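Local atomic coordinates of esterase (PDB entry 1QLW), a protein that probably hydrolyses carboxylic esters, as a bacterial esterase with the alpha/beta hydrolase fold. Residues A[137-142]-A[149-154]; A[169-174]-A[300-305]; A[254-257]-A[262-265]. All coordinates share one frame; numbering follows the deposited sequence.

Interaction 1: residues A[137-142]-A[149-154]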
loop_
_atom_site.group_PDB
_atom_site.type_symbol
_atom_site.label_atom_id
_atom_site.label_comp_id
_atom_site.label_asym_id
_atom_site.label_seq_id
_atom_site.Cartn_x
_atom_site.Cartn_y
_atom_site.Cartn_z
ATOM N N GLY A 137 6.941 -18.332 -4.307
ATOM C CA GLY A 137 8.344 -18.333 -3.897
ATOM C C GLY A 137 9.220 -17.780 -5.025
ATOM O O GLY A 137 8.816 -17.712 -6.182
ATOM N N HIS A 138 10.461 -17.470 -4.667
ATOM C CA HIS A 138 11.392 -16.906 -5.641
ATOM C C HIS A 138 11.586 -17.839 -6.838
ATOM O O HIS A 138 11.599 -17.403 -7.990
ATOM C CB HIS A 138 12.766 -16.680 -5.015
ATOM C CG HIS A 138 12.779 -15.803 -3.814
ATOM N ND1 HIS A 138 13.891 -15.736 -2.999
ATOM C CD2 HIS A 138 11.865 -14.971 -3.254
ATOM C CE1 HIS A 138 13.651 -14.894 -2.014
ATOM N NE2 HIS A 138 12.430 -14.422 -2.135
ATOM N N GLU A 139 11.731 -19.116 -6.529
ATOM C CA GLU A 139 12.028 -20.107 -7.558
ATOM C C GLU A 139 10.846 -20.287 -8.497
ATOM O O GLU A 139 11.005 -20.359 -9.720
ATOM C CB GLU A 139 12.442 -21.419 -6.907
ATOM C CG GLU A 139 13.545 -21.296 -5.882
ATOM C CD GLU A 139 13.128 -20.975 -4.466
ATOM O OE1 GLU A 139 11.994 -20.559 -4.144
ATOM O OE2 GLU A 139 14.001 -21.155 -3.577
ATOM N N ALA A 140 9.638 -20.346 -7.925
ATOM C CA ALA A 140 8.430 -20.477 -8.729
ATOM C C ALA A 140 8.232 -19.233 -9.590
ATOM O O ALA A 140 7.920 -19.330 -10.785
ATOM C CB ALA A 140 7.226 -20.690 -7.814
ATOM N N ALA A 141 8.413 -18.063 -8.991
ATOM C CA ALA A 141 8.215 -16.802 -9.692
ATOM C C ALA A 141 9.170 -16.671 -10.867
ATOM O O ALA A 141 8.799 -16.117 -11.911
ATOM C CB ALA A 141 8.347 -15.637 -8.725
ATOM N N TRP A 142 10.405 -17.117 -10.714
ATOM C CA TRP A 142 11.383 -17.029 -11.801
ATOM C C TRP A 142 10.841 -17.640 -13.086
ATOM O O TRP A 142 11.000 -17.089 -14.178
ATOM C CB TRP A 142 12.619 -17.796 -11.353
ATOM C CG TRP A 142 13.845 -17.652 -12.186
ATOM C CD1 TRP A 142 14.229 -18.420 -13.249
ATOM C CD2 TRP A 142 14.887 -16.692 -11.983
ATOM N NE1 TRP A 142 15.450 -17.990 -13.719
ATOM C CE2 TRP A 142 15.876 -16.930 -12.954
ATOM C CE3 TRP A 142 15.067 -15.651 -11.065
ATOM C CZ2 TRP A 142 17.041 -16.166 -13.021
ATOM C CZ3 TRP A 142 16.217 -14.901 -11.150
ATOM C CH2 TRP A 142 17.193 -15.154 -12.119
ATOM N N PRO A 149 14.785 -20.592 -17.824
ATOM C CA PRO A 149 14.101 -21.879 -17.856
ATOM C C PRO A 149 13.749 -22.429 -16.494
ATOM O O PRO A 149 12.708 -23.063 -16.273
ATOM C CB PRO A 149 15.054 -22.772 -18.647
ATOM C CG PRO A 149 16.399 -22.129 -18.562
ATOM C CD PRO A 149 16.131 -20.652 -18.432
ATOM N N ARG A 150 14.614 -22.148 -15.525
ATOM C CA ARG A 150 14.466 -22.618 -14.164
ATOM C C ARG A 150 15.426 -21.816 -13.294
ATOM O O ARG A 150 16.431 -21.275 -13.762
ATOM C CB ARG A 150 14.792 -24.103 -14.061
ATOM C CG ARG A 150 16.237 -24.415 -14.423
ATOM C CD ARG A 150 16.412 -25.909 -14.669
ATOM N NE ARG A 150 15.736 -26.325 -15.891
ATOM C CZ ARG A 150 16.111 -26.107 -17.143
ATOM N NH1 ARG A 150 17.227 -25.454 -17.434
ATOM N NH2 ARG A 150 15.361 -26.560 -18.147
ATOM N N TYR A 151 15.039 -21.634 -12.040
ATOM C CA TYR A 151 15.850 -20.837 -11.132
ATOM C C TYR A 151 17.169 -21.540 -10.849
ATOM O O TYR A 151 17.196 -22.775 -10.661
ATOM C CB TYR A 151 15.030 -20.708 -9.837
ATOM C CG TYR A 151 15.714 -19.919 -8.761
ATOM C CD1 TYR A 151 15.673 -18.543 -8.703
ATOM C CD2 TYR A 151 16.403 -20.615 -7.770
ATOM C CE1 TYR A 151 16.310 -17.875 -7.645
ATOM C CE2 TYR A 151 17.040 -19.986 -6.740
ATOM C CZ TYR A 151 17.008 -18.617 -6.705
ATOM O OH TYR A 151 17.608 -17.977 -5.636
ATOM N N PRO A 152 18.286 -20.822 -10.768
ATOM C CA PRO A 152 18.456 -19.400 -10.919
ATOM C C PRO A 152 19.167 -19.027 -12.221
ATOM O O PRO A 152 20.016 -18.143 -12.251
ATOM C CB PRO A 152 19.361 -19.083 -9.715
ATOM C CG PRO A 152 20.299 -20.243 -9.687
ATOM C CD PRO A 152 19.559 -21.424 -10.265
ATOM N N ASP A 153 18.812 -19.705 -13.300
ATOM C CA ASP A 153 19.432 -19.460 -14.599
ATOM C C ASP A 153 18.580 -18.535 -15.456
ATOM O O ASP A 153 17.419 -18.821 -15.708
ATOM C CB ASP A 153 19.632 -20.787 -15.310
ATOM C CG ASP A 153 20.775 -21.581 -14.695
ATOM O OD1 ASP A 153 21.753 -20.979 -14.202
ATOM O OD2 ASP A 153 20.664 -22.820 -14.720
ATOM N N ALA A 154 19.142 -17.389 -15.814
ATOM C CA ALA A 154 18.418 -16.404 -16.594
ATOM C C ALA A 154 18.666 -16.589 -18.091
ATOM O O ALA A 154 19.764 -16.954 -18.519
ATOM C CB ALA A 154 18.888 -14.991 -16.258
HETATM O O HOH W 1 16.105 -17.191 -3.569
HETATM O O HOH W 2 12.332 -22.163 -11.317
#
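Trp142 of helix 138-144 lies against Tyr151 and the residues after it in the loop that follows the helix. With CG anti to the backbone N (chi1 -170°), the indole is sent toward that loop. Its CB touches CB and CD1 of Tyr151. CG and CD1 then run under the Tyr151 backbone, whose CA sits over the face of the five-membered ring, 3.8 Å from its centroid. This is a CH-pi contact. On the six-membered side, CE3 meets Tyr151 CD1 at 3.8 Å. The phenol ring turns its edge to the indole face, with planes at 90°, so the pair is T-shaped. Farther out, CZ2 packs against the carbonyl carbon of Pro152 and, at 3.9 Å, against Ala154 CB. At the polar corner, Trp142 NE1 donates to Asp153 O (2.9 Å, 160°). The oxygen lies in the indole plane, but the donor stands above the carbonyl plane.

Tyr151 is held on both faces. Glu139 CG lies over one, 3.9 Å from the ring centroid. Pro152 CB covers the opposite face; the peptide bond between Tyr151 and Pro152 is cis. The carboxylate of Glu139 turns to Thr44 of the second subunit, and His138 NE2 bonds Thr46 of that subunit. One water links His138 ND1 to Tyr151 OH, and each of its bonds is 2.7 Å long. Another water donates to Glu139 O and accepts from Tyr151 N.

Carbon-on-ring packing thus carries most of this contact. The buried indole N-H is satisfied by a backbone carbonyl. That bond probably helps to set the rotation of the indole, while the waters tie the more open tyrosine side to the helix through polar atoms.

Interaction 2: residues A[169-174]-A[300-305]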
loop_
_atom_site.group_PDB
_atom_site.type_symbol
_atom_site.label_atom_id
_atom_site.label_comp_id
_atom_site.label_asym_id
_atom_site.label_seq_id
_atom_site.Cartn_x
_atom_site.Cartn_y
_atom_site.Cartn_z
ATOM N N TRP A 169 11.786 -9.554 -5.174
ATOM C CA TRP A 169 11.233 -10.411 -4.117
ATOM C C TRP A 169 10.684 -9.597 -2.970
ATOM O O TRP A 169 9.695 -9.958 -2.332
ATOM C CB TRP A 169 12.262 -11.414 -3.614
ATOM C CG TRP A 169 12.972 -12.230 -4.652
ATOM C CD1 TRP A 169 14.275 -12.649 -4.559
ATOM C CD2 TRP A 169 12.483 -12.727 -5.895
ATOM N NE1 TRP A 169 14.614 -13.379 -5.659
ATOM C CE2 TRP A 169 13.540 -13.439 -6.508
ATOM C CE3 TRP A 169 11.281 -12.675 -6.598
ATOM C CZ2 TRP A 169 13.445 -14.066 -7.752
ATOM C CZ3 TRP A 169 11.160 -13.294 -7.835
ATOM C CH2 TRP A 169 12.245 -13.989 -8.389
ATOM N N GLN A 170 11.310 -8.436 -2.667
ATOM C CA GLN A 170 10.806 -7.570 -1.622
ATOM C C GLN A 170 9.386 -7.084 -1.892
ATOM O O GLN A 170 8.662 -6.821 -0.921
ATOM C CB GLN A 170 11.707 -6.347 -1.425
ATOM C CG GLN A 170 13.016 -6.628 -0.731
ATOM C CD GLN A 170 13.911 -5.397 -0.707
ATOM O OE1 GLN A 170 14.079 -4.759 -1.755
ATOM N NE2 GLN A 170 14.460 -5.037 0.438
ATOM N N GLN A 171 9.002 -6.877 -3.156
ATOM C CA GLN A 171 7.681 -6.330 -3.420
ATOM C C GLN A 171 6.600 -7.393 -3.555
ATOM O O GLN A 171 5.426 -7.026 -3.726
ATOM C CB GLN A 171 7.676 -5.386 -4.613
ATOM C CG GLN A 171 7.825 -6.022 -5.983
ATOM C CD GLN A 171 7.611 -5.001 -7.083
ATOM O OE1 GLN A 171 8.536 -4.194 -7.384
ATOM N NE2 GLN A 171 6.459 -4.976 -7.675
ATOM N N MET A 172 6.946 -8.664 -3.474
ATOM C CA MET A 172 5.970 -9.745 -3.591
ATOM C C MET A 172 5.358 -10.043 -2.230
ATOM O O MET A 172 6.029 -9.974 -1.191
ATOM C CB MET A 172 6.641 -10.995 -4.177
ATOM C CG MET A 172 7.095 -10.711 -5.606
ATOM S SD MET A 172 7.628 -12.182 -6.513
ATOM C CE MET A 172 6.044 -13.008 -6.718
ATOM N N VAL A 173 4.063 -10.343 -2.253
ATOM C CA VAL A 173 3.242 -10.489 -1.054
ATOM C C VAL A 173 2.319 -11.684 -1.174
ATOM O O VAL A 173 1.985 -12.120 -2.286
ATOM C CB VAL A 173 2.392 -9.211 -0.821
ATOM C CG1 VAL A 173 3.245 -7.959 -0.634
ATOM C CG2 VAL A 173 1.390 -8.975 -1.944
ATOM N N PRO A 174 1.801 -12.184 -0.050
ATOM C CA PRO A 174 0.764 -13.214 -0.095
ATOM C C PRO A 174 -0.486 -12.737 -0.806
ATOM O O PRO A 174 -0.853 -11.564 -0.774
ATOM C CB PRO A 174 0.482 -13.509 1.377
ATOM C CG PRO A 174 1.757 -13.165 2.058
ATOM C CD PRO A 174 2.276 -11.940 1.337
ATOM N N MET A 300 6.996 -6.944 -17.801
ATOM C CA MET A 300 7.536 -6.054 -18.838
ATOM C C MET A 300 7.480 -4.581 -18.447
ATOM O O MET A 300 8.253 -3.777 -18.972
ATOM C CB MET A 300 6.863 -6.310 -20.175
ATOM C CG MET A 300 5.393 -5.926 -20.182
ATOM S SD MET A 300 4.629 -6.250 -21.801
ATOM C CE MET A 300 4.636 -8.052 -21.772
ATOM N N MET A 301 6.581 -4.203 -17.538
ATOM C CA MET A 301 6.526 -2.845 -17.017
ATOM C C MET A 301 7.732 -2.508 -16.148
ATOM O O MET A 301 7.984 -1.335 -15.863
ATOM C CB MET A 301 5.230 -2.573 -16.259
ATOM C CG MET A 301 5.054 -3.270 -14.921
ATOM S SD MET A 301 4.958 -5.077 -14.958
ATOM C CE MET A 301 3.359 -5.260 -15.793
ATOM N N GLN A 302 8.515 -3.509 -15.743
ATOM C CA GLN A 302 9.718 -3.348 -14.949
ATOM C C GLN A 302 11.003 -3.645 -15.736
ATOM O O GLN A 302 12.108 -3.467 -15.209
ATOM C CB GLN A 302 9.698 -4.281 -13.724
ATOM C CG GLN A 302 8.548 -3.952 -12.778
ATOM C CD GLN A 302 8.453 -4.885 -11.594
ATOM O OE1 GLN A 302 9.225 -5.829 -11.458
ATOM N NE2 GLN A 302 7.466 -4.596 -10.750
ATOM N N ASP A 303 10.863 -4.128 -16.963
ATOM C CA ASP A 303 11.984 -4.537 -17.784
ATOM C C ASP A 303 12.854 -3.348 -18.166
ATOM O O ASP A 303 12.467 -2.181 -18.050
ATOM C CB ASP A 303 11.458 -5.286 -19.011
ATOM C CG ASP A 303 11.088 -6.751 -18.811
ATOM O OD1 ASP A 303 11.377 -7.311 -17.744
ATOM O OD2 ASP A 303 10.494 -7.293 -19.779
ATOM N N ARG A 304 14.064 -3.629 -18.666
ATOM C CA ARG A 304 15.014 -2.579 -19.007
ATOM C C ARG A 304 14.515 -1.687 -20.136
ATOM O O ARG A 304 14.903 -0.524 -20.220
ATOM C CB ARG A 304 16.377 -3.194 -19.313
ATOM C CG ARG A 304 17.058 -3.770 -18.080
ATOM C CD ARG A 304 18.446 -4.316 -18.405
ATOM N NE ARG A 304 18.432 -5.402 -19.365
ATOM C CZ ARG A 304 18.679 -5.377 -20.664
ATOM N NH1 ARG A 304 19.021 -4.257 -21.290
ATOM N NH2 ARG A 304 18.612 -6.512 -21.346
ATOM N N ASN A 305 13.699 -2.222 -21.035
ATOM C CA ASN A 305 13.093 -1.467 -22.122
ATOM C C ASN A 305 11.636 -1.147 -21.773
ATOM O O ASN A 305 10.825 -0.933 -22.677
ATOM C CB ASN A 305 13.184 -2.235 -23.445
ATOM C CG ASN A 305 12.296 -3.450 -23.423
ATOM O OD1 ASN A 305 11.986 -4.000 -22.363
ATOM N ND2 ASN A 305 11.847 -3.910 -24.581
#
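Gln302, in the loop between strand 283-287 and the last helix, 306-319, of this alpha/beta hydrolase, meets Gln171 of helix 165-171. That helix belongs to the long excursion between strands 99-103 and 200-205. The meeting is slight, with only 66 Å² buried, and it is made by two side chains alone. The CA atoms of Gln171 and Gln302 are 12.1 Å apart, so the amides bridge the distance between the backbones.

The two chains come from opposite directions. Gln171 has CG between its backbone N and carbonyl carbon (chi1 72°), a crowded position, and is extended beyond it. That points the amide across at the loop. Gln302 is also extended beyond CG and brings its amide up to that of Gln171. The amide planes are 58° apart and do not stack. As modelled, Gln171 NE2 lies 3.3 Å from Gln302 NE2. The Gln171 amide is probably turned over in the model. Turned back, it may form a hydrogen bond with Gln302.

Gln302 NE2 is hydrogen-bonded to Thr77 O, and the backbone O of Gln302 accepts from Arg85. Gln171 has Phe22 of the second subunit packed on it. Nearer helix 306-319, Asp303 is bonded to Asn296 and Ser297.

Both glutamines are buried, so the contact is polar but shielded from solvent. In this family the loop after the last strand usually carries the catalytic histidine, and the 300-305 segment probably lies close to that site. Parallel strands with helices between them, ending in such a loop and a final helix, are typical of the alpha/beta hydrolase fold; helix 165-171 probably belongs to an insertion near the C-terminal ends of the strands.

Interaction 3: residues A[254-257]-A[262-265]. With SO4 (sulfate ion), chain D.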
loop_
_atom_site.group_PDB
_atom_site.type_symbol
_atom_site.label_atom_id
_atom_site.label_comp_id
_atom_site.label_asym_id
_atom_site.label_seq_id
_atom_site.Cartn_x
_atom_site.Cartn_y
_atom_site.Cartn_z
ATOM N N ASP A 254 8.150 -12.043 -24.619
ATOM C CA ASP A 254 8.968 -13.056 -25.270
ATOM C C ASP A 254 9.186 -14.292 -24.445
ATOM O O ASP A 254 8.725 -14.403 -23.298
ATOM C CB ASP A 254 10.286 -12.404 -25.703
ATOM C CG ASP A 254 10.966 -13.007 -26.910
ATOM O OD1 ASP A 254 10.509 -14.020 -27.475
ATOM O OD2 ASP A 254 12.002 -12.420 -27.305
ATOM N N HIS A 255 9.852 -15.278 -25.049
ATOM C CA HIS A 255 10.100 -16.574 -24.450
ATOM C C HIS A 255 8.786 -17.250 -24.065
ATOM O O HIS A 255 8.731 -18.063 -23.145
ATOM C CB HIS A 255 11.055 -16.550 -23.262
ATOM C CG HIS A 255 12.450 -16.172 -23.630
ATOM N ND1 HIS A 255 13.336 -17.092 -24.149
ATOM C CD2 HIS A 255 13.119 -15.002 -23.533
ATOM C CE1 HIS A 255 14.498 -16.481 -24.379
ATOM N NE2 HIS A 255 14.386 -15.213 -24.016
ATOM N N ILE A 256 7.728 -17.032 -24.863
ATOM C CA ILE A 256 6.440 -17.608 -24.529
ATOM C C ILE A 256 6.378 -19.093 -24.833
ATOM O O ILE A 256 5.850 -19.910 -24.072
ATOM C CB ILE A 256 5.320 -16.898 -25.330
ATOM C CG1 ILE A 256 5.147 -15.438 -24.888
ATOM C CG2 ILE A 256 4.003 -17.658 -25.281
ATOM C CD1 ILE A 256 4.486 -15.286 -23.534
ATOM N N GLU A 257 6.872 -19.465 -26.012
ATOM C CA GLU A 257 6.692 -20.804 -26.531
ATOM C C GLU A 257 7.206 -21.932 -25.683
ATOM O O GLU A 257 6.559 -22.994 -25.628
ATOM C CB GLU A 257 7.279 -20.894 -27.957
ATOM C CG GLU A 257 6.231 -20.357 -28.921
ATOM C CD GLU A 257 6.262 -19.002 -29.525
ATOM O OE1 GLU A 257 7.337 -18.894 -30.217
ATOM O OE2 GLU A 257 5.601 -17.954 -29.308
ATOM N N TRP A 262 2.214 -20.479 -20.477
ATOM C CA TRP A 262 2.014 -19.273 -21.241
ATOM C C TRP A 262 1.627 -19.459 -22.692
ATOM O O TRP A 262 0.801 -18.705 -23.201
ATOM C CB TRP A 262 3.253 -18.355 -21.175
ATOM C CG TRP A 262 3.350 -17.708 -19.828
ATOM C CD1 TRP A 262 4.239 -17.919 -18.817
ATOM C CD2 TRP A 262 2.425 -16.720 -19.332
ATOM N NE1 TRP A 262 3.937 -17.122 -17.742
ATOM C CE2 TRP A 262 2.827 -16.372 -18.040
ATOM C CE3 TRP A 262 1.300 -16.097 -19.898
ATOM C CZ2 TRP A 262 2.125 -15.423 -17.283
ATOM C CZ3 TRP A 262 0.614 -15.166 -19.143
ATOM C CH2 TRP A 262 1.027 -14.841 -17.854
ATOM N N ALA A 263 2.169 -20.477 -23.361
ATOM C CA ALA A 263 1.854 -20.699 -24.770
ATOM C C ALA A 263 0.378 -20.790 -25.050
ATOM O O ALA A 263 -0.104 -20.162 -26.016
ATOM C CB ALA A 263 2.631 -21.901 -25.293
ATOM N N PRO A 264 -0.414 -21.496 -24.259
ATOM C CA PRO A 264 -1.842 -21.607 -24.528
ATOM C C PRO A 264 -2.595 -20.311 -24.259
ATOM O O PRO A 264 -3.641 -20.099 -24.854
ATOM C CB PRO A 264 -2.350 -22.716 -23.627
ATOM C CG PRO A 264 -1.249 -23.082 -22.724
ATOM C CD PRO A 264 0.022 -22.461 -23.223
ATOM N N ARG A 265 -2.072 -19.474 -23.364
ATOM C CA ARG A 265 -2.723 -18.208 -23.038
ATOM C C ARG A 265 -2.608 -17.236 -24.206
ATOM O O ARG A 265 -3.575 -16.540 -24.542
ATOM C CB ARG A 265 -2.125 -17.614 -21.771
ATOM C CG ARG A 265 -2.450 -18.416 -20.530
ATOM C CD ARG A 265 -1.775 -17.838 -19.308
ATOM N NE ARG A 265 -2.295 -18.410 -18.074
ATOM C CZ ARG A 265 -1.764 -18.098 -16.887
ATOM N NH1 ARG A 265 -0.707 -17.312 -16.765
ATOM N NH2 ARG A 265 -2.339 -18.595 -15.804
HETATM S S SO4 D . -2.484 -15.791 -13.271
HETATM O O1 SO4 D . -2.019 -17.233 -13.291
HETATM O O2 SO4 D . -1.761 -15.095 -14.406
HETATM O O3 SO4 D . -2.096 -15.208 -11.951
HETATM O O4 SO4 D . -3.940 -15.713 -13.550
#
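This is an apolar contact between Ile256 and the start of helix 263-278. It sits in a beta-alpha-beta crossover of the alpha/beta hydrolase fold, where strand 248-252 leads through that helix to its parallel neighbour, strand 283-287. The side chain of Ile256 supplies both touches. Its CG2, anti to the backbone N, lies 3.8 Å from Ala263 CA. Its CD1 reaches Trp262 CB at 4.1 Å. Ala263 CB in turn rests near the backbone oxygens of Ile256 and Glu257.

The Trp262 ring leads away from Ile256. Its NE1 is hydrogen-bonded to Ile144 O, and Arg146 makes a cation-pi contact with the ring. Arg265, in the first turn of the helix, is extended from CG to NE and places NH1 3.2 Å above the indole plane, toward the rim.

Arg265 holds a sulfate ion, probably from the crystallisation liquor, which is also hydrogen-bonded to Ser206. An alanine at Arg265 would remove the guanidinium, is likely to leave the sulfate without this charged partner, and would probably uncover part of the Trp262 ring. The bond concerned runs from Arg265 NH2 to sulfate O1, 2.9 Å long with an angle of 148° at the hydrogen.

How the interactions relate
Interactions 1 and 3 are short-range and partly buried. Each packs a helix against a neighbouring loop, chiefly through carbon contacts. Interaction 2 is fully buried, but it is small, polar and joins parts far apart in sequence. Interactions 1 and 2 touch directly through helices 138-144 and 165-171, which follow each other in the chain. His138 stacks on Trp169, with His138 CD2 3.3 Å from Trp169 CG, and Ala141 packs on Met172. Interactions 1 and 2 both reach the second subunit, whereas no other chain of the assembly touches interaction 3. Interaction 3 stands apart, about 6 Å from interaction 2 between nearest atoms, and it alone includes a bound anion.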